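Local coordinates for RNA silencing suppressor p19 (Carnation Italian ringspot virus, PDB 6BJV), which suppresses plant RNA silencing by binding short interfering RNAs as a homodimer that selects them by the length of their duplex region, at residues Q6-R11 against F65-F70. Sequence-based numbering, arbitrary orientation.
Sequences QGNDTR and FGKVVF. With nucleotides of chain C.
Arg11 of helix 7-16 crosses the backbone carbonyl of Lys67, in the turn just before strand 68-75, and goes on to the RNA. CG is anti to the backbone N (chi1 165°), and the chain stays extended to NE. CB, CG and CD all run past Lys67 O, with CG 3.0 Å from Lys67 O. Arg11 NH1 then donates to the same oxygen at 2.8 Å, with an N-H...O angle of 162°. The donor sits above the carbonyl plane. Lys67 O and OP1 of U10 of chain C both lie at the edge of the guanidinium, near its plane, so the bonds together fix its rotation. OP1 of U9 of chain C lies over one face. Arg11 NH2 donates to OP1 of U10 of chain C at 2.7 Å. NH1 adds two weak bonds, to OP1 of U10 and O3' of U9, both of chain C. Val69 CG2 approaches obliquely, 3.6 Å from Arg11 NH1, and also touches OP1 of U10 of chain C.

Lys67 CG lies between its backbone N and carbonyl carbon (chi1 51°), and a bend at chi4 places NZ. This side chain crosses those of Arg11 and Asn8 at about a right angle. Asn8 OD1 lies 3.5 Å from Lys67 CD. Thr10 CG2 meets Val68 CG2 at 4.2 Å. Water 1 accepts from Val69 N and donates to Arg11 O. Phe65 to Val68 form a type II' turn, the hairpin connection between strands 58-65 and 68-75. The N-terminal helix thus packs beside strand 68-75, an outermost strand of the chain's four-stranded antiparallel sheet, at the siRNA-binding surface.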
ATOM      1  N   GLN A   6      24.120 -16.363  10.664  1.00120.09           N
ATOM      2  CA  GLN A   6      24.236 -15.236   9.744  1.00123.14           C
ATOM      3  C   GLN A   6      22.845 -14.671   9.489  1.00114.62           C
ATOM      4  O   GLN A   6      22.049 -15.265   8.755  1.00111.80           O
ATOM      5  CB  GLN A   6      24.901 -15.668   8.440  1.00130.91           C
ATOM      6  CG  GLN A   6      26.329 -16.178   8.590  1.00138.15           C
ATOM      7  CD  GLN A   6      26.395 -17.652   8.947  1.00137.77           C
ATOM      8  OE1 GLN A   6      25.378 -18.345   8.958  1.00132.81           O
ATOM      9  NE2 GLN A   6      27.597 -18.137   9.237  1.00142.27           N
ATOM     10  N   GLY A   7      22.550 -13.517  10.090  1.00132.45           N
ATOM     11  CA  GLY A   7      21.220 -12.945   9.968  1.00121.95           C
ATOM     12  C   GLY A   7      20.850 -12.565   8.549  1.00120.48           C
ATOM     13  O   GLY A   7      19.681 -12.655   8.163  1.00112.10           O
ATOM     14  N   ASN A   8      21.829 -12.133   7.755  1.00107.43           N
ATOM     15  CA  ASN A   8      21.573 -11.701   6.387  1.00103.19           C
ATOM     16  C   ASN A   8      21.615 -12.841   5.379  1.00106.49           C
ATOM     17  O   ASN A   8      21.162 -12.656   4.245  1.00102.44           O
ATOM     18  CB  ASN A   8      22.589 -10.630   5.974  1.00102.83           C
ATOM     19  CG  ASN A   8      22.385  -9.321   6.709  1.00 95.18           C
ATOM     20  OD1 ASN A   8      21.266  -8.978   7.091  1.00 88.37           O
ATOM     21  ND2 ASN A   8      23.467  -8.577   6.907  1.00 95.19           N
ATOM     22  N   ASP A   9      22.145 -14.007   5.755  1.00 79.82           N
ATOM     23  CA  ASP A   9      22.244 -15.105   4.800  1.00 80.92           C
ATOM     24  C   ASP A   9      20.884 -15.736   4.523  1.00 69.26           C
ATOM     25  O   ASP A   9      20.658 -16.252   3.423  1.00 67.82           O
ATOM     26  CB  ASP A   9      23.232 -16.157   5.304  1.00 88.18           C
ATOM     27  CG  ASP A   9      24.676 -15.680   5.244  1.00 97.17           C
ATOM     28  OD1 ASP A   9      24.925 -14.590   4.686  1.00 95.68           O
ATOM     29  OD2 ASP A   9      25.562 -16.403   5.745  1.00 99.66           O
ATOM     30  N   THR A  10      19.968 -15.706   5.493  1.00 78.64           N
ATOM     31  CA  THR A  10      18.614 -16.184   5.229  1.00 68.36           C
ATOM     32  C   THR A  10      17.882 -15.244   4.280  1.00 62.55           C
ATOM     33  O   THR A  10      17.113 -15.692   3.421  1.00 58.21           O
ATOM     34  CB  THR A  10      17.840 -16.342   6.541  1.00 62.10           C
ATOM     35  OG1 THR A  10      16.539 -16.878   6.273  1.00 55.05           O
ATOM     36  CG2 THR A  10      17.697 -15.009   7.259  1.00 59.58           C
ATOM     37  N   ARG A  11      18.107 -13.936   4.421  1.00 61.72           N
ATOM     38  CA  ARG A  11      17.605 -12.985   3.435  1.00 56.83           C
ATOM     39  C   ARG A  11      18.185 -13.284   2.061  1.00 59.28           C
ATOM     40  O   ARG A  11      17.489 -13.181   1.043  1.00 54.72           O
ATOM     41  CB  ARG A  11      17.955 -11.561   3.870  1.00 57.15           C
ATOM     42  CG  ARG A  11      17.829 -10.495   2.783  1.00 52.65           C
ATOM     43  CD  ARG A  11      18.230  -9.134   3.328  1.00 50.09           C
ATOM     44  NE  ARG A  11      18.153  -8.084   2.319  1.00 44.81           N
ATOM     45  CZ  ARG A  11      17.037  -7.449   1.978  1.00 41.16           C
ATOM     46  NH1 ARG A  11      15.885  -7.757   2.559  1.00 38.18           N
ATOM     47  NH2 ARG A  11      17.073  -6.504   1.048  1.00 42.17           N
ATOM     48  N   PHE A  65       8.918 -10.588   5.447  1.00 41.52           N
ATOM     49  CA  PHE A  65       8.837 -10.874   6.878  1.00 43.97           C
ATOM     50  C   PHE A  65      10.153 -10.403   7.484  1.00 46.97           C
ATOM     51  O   PHE A  65      11.157 -11.120   7.448  1.00 48.96           O
ATOM     52  CB  PHE A  65       8.592 -12.355   7.137  1.00 45.49           C
ATOM     53  CG  PHE A  65       7.513 -12.949   6.284  1.00 44.18           C
ATOM     54  CD1 PHE A  65       6.178 -12.717   6.567  1.00 44.25           C
ATOM     55  CD2 PHE A  65       7.835 -13.743   5.197  1.00 43.51           C
ATOM     56  CE1 PHE A  65       5.187 -13.266   5.778  1.00 43.67           C
ATOM     57  CE2 PHE A  65       6.851 -14.293   4.408  1.00 42.90           C
ATOM     58  CZ  PHE A  65       5.527 -14.055   4.698  1.00 42.98           C
ATOM     59  N   GLY A  66      10.145  -9.194   8.038  1.00 45.62           N
ATOM     60  CA  GLY A  66      11.402  -8.559   8.379  1.00 47.36           C
ATOM     61  C   GLY A  66      12.198  -8.293   7.119  1.00 45.62           C
ATOM     62  O   GLY A  66      11.668  -7.825   6.104  1.00 42.90           O
ATOM     63  N   LYS A  67      13.488  -8.611   7.168  1.00 47.75           N
ATOM     64  CA  LYS A  67      14.358  -8.469   6.010  1.00 47.07           C
ATOM     65  C   LYS A  67      14.395  -9.727   5.146  1.00 46.27           C
ATOM     66  O   LYS A  67      15.279  -9.851   4.292  1.00 46.80           O
ATOM     67  CB  LYS A  67      15.775  -8.098   6.456  1.00 50.61           C
ATOM     68  CG  LYS A  67      16.355  -8.991   7.538  1.00 54.21           C
ATOM     69  CD  LYS A  67      17.840  -8.729   7.725  1.00 58.09           C
ATOM     70  CE  LYS A  67      18.324  -9.197   9.088  1.00 62.54           C
ATOM     71  NZ  LYS A  67      17.791  -8.348  10.192  1.00 63.36           N
ATOM     72  N   VAL A  68      13.456 -10.649   5.340  1.00 49.50           N
ATOM     73  CA  VAL A  68      13.376 -11.883   4.566  1.00 49.15           C
ATOM     74  C   VAL A  68      12.297 -11.667   3.510  1.00 45.12           C
ATOM     75  O   VAL A  68      11.102 -11.817   3.782  1.00 44.78           O
ATOM     76  CB  VAL A  68      13.068 -13.090   5.457  1.00 51.93           C
ATOM     77  CG1 VAL A  68      13.161 -14.380   4.658  1.00 52.71           C
ATOM     78  CG2 VAL A  68      14.014 -13.128   6.652  1.00 56.34           C
ATOM     79  N   VAL A  69      12.716 -11.325   2.294  1.00 42.14           N
ATOM     80  CA  VAL A  69      11.817 -10.842   1.251  1.00 38.60           C
ATOM     81  C   VAL A  69      11.727 -11.881   0.142  1.00 38.17           C
ATOM     82  O   VAL A  69      12.753 -12.374  -0.341  1.00 39.89           O
ATOM     83  CB  VAL A  69      12.291  -9.488   0.696  1.00 37.39           C
ATOM     84  CG1 VAL A  69      11.348  -8.988  -0.392  1.00 35.10           C
ATOM     85  CG2 VAL A  69      12.399  -8.464   1.827  1.00 38.11           C
ATOM     86  N   PHE A  70      10.500 -12.203  -0.258  1.00 39.96           N
ATOM     87  CA  PHE A  70      10.224 -13.077  -1.388  1.00 39.48           C
ATOM     88  C   PHE A  70       9.538 -12.276  -2.488  1.00 37.17           C
ATOM     89  O   PHE A  70       8.845 -11.291  -2.217  1.00 36.25           O
ATOM     90  CB  PHE A  70       9.332 -14.251  -0.977  1.00 40.90           C
ATOM     91  CG  PHE A  70       9.916 -15.113   0.106  1.00 44.26           C
ATOM     92  CD1 PHE A  70       9.796 -14.752   1.437  1.00 45.63           C
ATOM     93  CD2 PHE A  70      10.572 -16.292  -0.207  1.00 46.92           C
ATOM     94  CE1 PHE A  70      10.327 -15.549   2.437  1.00 49.66           C
ATOM     95  CE2 PHE A  70      11.105 -17.091   0.786  1.00 51.54           C
ATOM     96  CZ  PHE A  70      10.982 -16.719   2.110  1.00 53.06           C
TER
ATOM     97  P     U C  10      14.245  -4.554   1.227  1.00 53.91           P
ATOM     98  OP1   U C  10      14.482  -5.819   0.488  1.00 54.23           O
ATOM     99  OP2   U C  10      15.138  -3.394   0.982  1.00 56.03           O
ATOM    100  O5'   U C  10      12.745  -4.092   0.963  1.00 52.43           O
ATOM    101  C5'   U C  10      11.655  -4.931   1.315  1.00 50.62           C
ATOM    102  C4'   U C  10      10.361  -4.162   1.363  1.00 49.15           C
ATOM    103  O4'   U C  10      10.421  -3.160   2.413  1.00 49.21           O
ATOM    104  C3'   U C  10      10.016  -3.365   0.114  1.00 48.55           C
ATOM    105  O3'   U C  10       9.448  -4.157  -0.914  1.00 47.60           O
ATOM    106  C2'   U C  10       9.080  -2.295   0.657  1.00 47.78           C
ATOM    107  O2'   U C  10       7.775  -2.813   0.870  0.53 46.25           O
ATOM    108  C1'   U C  10       9.713  -2.005   2.015  1.00 48.48           C
ATOM    109  N1    U C  10      10.655  -0.864   1.969  1.00 49.69           N
ATOM    110  C2    U C  10      10.121   0.404   1.885  1.00 49.70           C
ATOM    111  O2    U C  10       8.922   0.617   1.833  1.00 48.34           O
ATOM    112  N3    U C  10      11.046   1.415   1.858  1.00 51.30           N
ATOM    113  C4    U C  10      12.418   1.287   1.910  1.00 53.19           C
ATOM    114  O4    U C  10      13.116   2.301   1.877  1.00 55.66           O
ATOM    115  C5    U C  10      12.896  -0.060   2.000  1.00 52.46           C
ATOM    116  C6    U C  10      12.015  -1.063   2.028  1.00 50.81           C
ATOM    117  P     U C   9      18.893  -4.329   6.090  1.00 62.37           P
ATOM    118  OP1   U C   9      18.792  -5.760   5.705  1.00 61.32           O
ATOM    119  OP2   U C   9      19.986  -3.498   5.524  1.00 65.03           O
ATOM    120  O5'   U C   9      17.515  -3.616   5.743  1.00 60.67           O
ATOM    121  C5'   U C   9      16.795  -3.939   4.565  1.00 59.46           C
ATOM    122  C4'   U C   9      15.339  -4.171   4.872  1.00 57.60           C
ATOM    123  O4'   U C   9      14.922  -3.308   5.962  1.00 57.47           O
ATOM    124  C3'   U C   9      14.368  -3.849   3.749  1.00 57.84           C
ATOM    125  O3'   U C   9      14.267  -4.892   2.797  1.00 58.28           O
ATOM    126  C2'   U C   9      13.074  -3.572   4.500  1.00 56.24           C
ATOM    127  O2'   U C   9      12.434  -4.779   4.888  1.00 54.90           O
ATOM    128  C1'   U C   9      13.597  -2.872   5.753  1.00 56.69           C
ATOM    129  N1    U C   9      13.613  -1.400   5.612  1.00 58.32           N
ATOM    130  C2    U C   9      12.404  -0.737   5.560  1.00 58.08           C
ATOM    131  O2    U C   9      11.330  -1.310   5.613  1.00 56.81           O
ATOM    132  N3    U C   9      12.508   0.625   5.434  1.00 59.63           N
ATOM    133  C4    U C   9      13.666   1.370   5.363  1.00 61.96           C
ATOM    134  O4    U C   9      13.589   2.594   5.254  1.00 64.00           O
ATOM    135  C5    U C   9      14.876   0.610   5.429  1.00 62.31           C
ATOM    136  C6    U C   9      14.804  -0.717   5.550  1.00 60.44           C
TER
HETATM  137  O   HOH W   1      14.917 -11.260   0.914  1.00 30.59           O